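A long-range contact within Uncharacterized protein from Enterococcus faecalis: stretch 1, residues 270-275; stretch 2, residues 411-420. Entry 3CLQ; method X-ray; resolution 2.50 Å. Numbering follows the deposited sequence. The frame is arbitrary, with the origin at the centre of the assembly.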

# COMPACT_ATOMS: atom_id res chain seq x y z
N ARG B 270 23.51 -21.08 6.23
CA ARG B 270 24.03 -22.01 5.24
C ARG B 270 24.72 -21.15 4.20
O ARG B 270 24.31 -20.01 4.00
CB ARG B 270 22.88 -22.79 4.64
CG ARG B 270 22.06 -23.47 5.70
CD ARG B 270 21.20 -24.53 5.10
NE ARG B 270 20.29 -23.90 4.16
CZ ARG B 270 19.41 -24.55 3.40
NH1 ARG B 270 19.32 -25.88 3.47
NH2 ARG B 270 18.64 -23.85 2.58
N VAL B 271 25.77 -21.65 3.56
CA VAL B 271 26.36 -20.91 2.46
C VAL B 271 26.40 -21.76 1.20
O VAL B 271 26.54 -22.97 1.24
CB VAL B 271 27.72 -20.28 2.80
CG1 VAL B 271 27.66 -19.65 4.19
CG2 VAL B 271 28.86 -21.31 2.74
N SER B 272 26.23 -21.09 0.07
CA SER B 272 25.97 -21.76 -1.17
C SER B 272 27.08 -22.75 -1.47
O SER B 272 26.81 -23.91 -1.76
CB SER B 272 25.86 -20.75 -2.29
OG SER B 272 25.62 -21.41 -3.53
N GLY B 273 28.32 -22.29 -1.38
CA GLY B 273 29.47 -23.13 -1.74
C GLY B 273 29.75 -24.28 -0.80
O GLY B 273 30.64 -25.10 -1.05
N ILE B 274 29.01 -24.34 0.29
CA ILE B 274 29.15 -25.42 1.26
C ILE B 274 28.07 -26.44 0.98
O ILE B 274 28.32 -27.64 1.00
CB ILE B 274 29.06 -24.91 2.73
CG1 ILE B 274 29.60 -25.97 3.66
CG2 ILE B 274 27.59 -24.65 3.13
CD1 ILE B 274 30.79 -26.71 3.10
N GLY B 275 26.85 -25.97 0.70
CA GLY B 275 25.79 -26.83 0.20
C GLY B 275 24.98 -27.63 1.20
O GLY B 275 25.30 -27.69 2.39
N GLU B 411 33.61 -19.56 10.80
CA GLU B 411 33.61 -20.98 10.54
C GLU B 411 33.32 -21.21 9.07
O GLU B 411 34.02 -21.96 8.38
CB GLU B 411 32.59 -21.67 11.44
CG GLU B 411 32.67 -21.19 12.89
CD GLU B 411 31.78 -21.97 13.85
OE1 GLU B 411 32.09 -21.97 15.06
OE2 GLU B 411 30.78 -22.59 13.41
N ALA B 412 32.30 -20.52 8.57
CA ALA B 412 32.00 -20.54 7.15
C ALA B 412 33.27 -20.48 6.30
O ALA B 412 33.54 -21.36 5.49
CB ALA B 412 31.13 -19.40 6.82
N LEU B 413 34.06 -19.43 6.50
CA LEU B 413 35.26 -19.22 5.70
C LEU B 413 36.22 -20.37 5.80
O LEU B 413 36.88 -20.73 4.83
CB LEU B 413 36.01 -17.96 6.15
CG LEU B 413 37.17 -17.59 5.22
CD1 LEU B 413 36.62 -16.89 3.99
CD2 LEU B 413 38.25 -16.75 5.91
N LYS B 414 36.35 -20.93 7.00
CA LYS B 414 37.31 -21.99 7.24
C LYS B 414 36.82 -23.27 6.54
O LYS B 414 37.60 -24.02 5.96
CB LYS B 414 37.51 -22.19 8.74
CG LYS B 414 38.67 -23.09 9.09
CD LYS B 414 38.66 -23.40 10.57
CE LYS B 414 39.58 -24.56 10.91
NZ LYS B 414 41.02 -24.17 10.94
N ALA B 415 35.51 -23.50 6.57
CA ALA B 415 34.94 -24.63 5.86
C ALA B 415 35.10 -24.47 4.34
O ALA B 415 35.35 -25.44 3.61
CB ALA B 415 33.49 -24.78 6.24
N LEU B 416 34.96 -23.24 3.86
CA LEU B 416 35.22 -22.91 2.46
C LEU B 416 36.67 -23.16 2.04
O LEU B 416 36.93 -24.01 1.20
CB LEU B 416 34.85 -21.46 2.20
CG LEU B 416 33.33 -21.22 2.06
CD1 LEU B 416 33.05 -19.73 2.14
CD2 LEU B 416 32.78 -21.84 0.77
N VAL B 417 37.62 -22.43 2.63
CA VAL B 417 39.02 -22.68 2.31
C VAL B 417 39.37 -24.17 2.31
O VAL B 417 40.38 -24.57 1.74
CB VAL B 417 40.02 -21.91 3.24
CG1 VAL B 417 39.54 -20.51 3.53
CG2 VAL B 417 40.28 -22.67 4.54
N ALA B 418 38.53 -24.99 2.95
CA ALA B 418 38.84 -26.42 3.05
C ALA B 418 38.16 -27.24 1.95
O ALA B 418 38.51 -28.40 1.71
CB ALA B 418 38.50 -26.96 4.44
N THR B 419 37.20 -26.63 1.28
CA THR B 419 36.44 -27.28 0.22
C THR B 419 37.05 -26.92 -1.14
O THR B 419 37.34 -27.79 -1.96
CB THR B 419 34.95 -26.81 0.28
OG1 THR B 419 34.37 -27.25 1.52
CG2 THR B 419 34.09 -27.31 -0.94
N ILE B 420 37.25 -25.63 -1.35
CA ILE B 420 37.54 -25.09 -2.67
C ILE B 420 38.67 -25.80 -3.34
O ILE B 420 39.82 -25.50 -3.08
CB ILE B 420 37.94 -23.62 -2.60
CG1 ILE B 420 36.89 -22.81 -1.85
CG2 ILE B 420 38.15 -23.07 -4.01
CD1 ILE B 420 37.49 -21.63 -1.08

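How does the contact begin along the first stretch? R270 stays out of reach, and V271 makes the first approach, its CA-to-CB bond pointing toward the helix. Its two methyls meet different residues: V271 CG1 lies 4.4 Å from A412 CB, and V271 CG2 lies 4.4 Å from L416 CD2. A branched valine can touch both, one helical turn apart, while A412, buried, offers its single methyl.

What happens where the chain turns? S272 points away, its hydroxyl satisfied elsewhere in the structure. G273 then brings bare backbone to the helix: G273 C sits 4.2 Å from L416 CD2, and G273 O 4.1 Å from T419 CG2. A CB on G273 would point toward the helix, about 3.3 Å from L416 CD2, a tight fit, so glycine suits the place.

How does I274 reach the helix? Its CA-to-CB bond runs sideways, but with chi1 t and chi2 p its end comes nearer, placing I274 CD1 4.0 Å from T419 OG1. T419 OG1 donates a hydrogen bond to A415 O (2.9 Å), within its own stretch.

What, then, holds the stretches together? No hydrogen bond crosses between them; loose van der Waals packing buries a modest 238 Å², both sides summed. L416, buried, starts sideways but ends nearer, so its long apolar side chain reaches both V271 and G273.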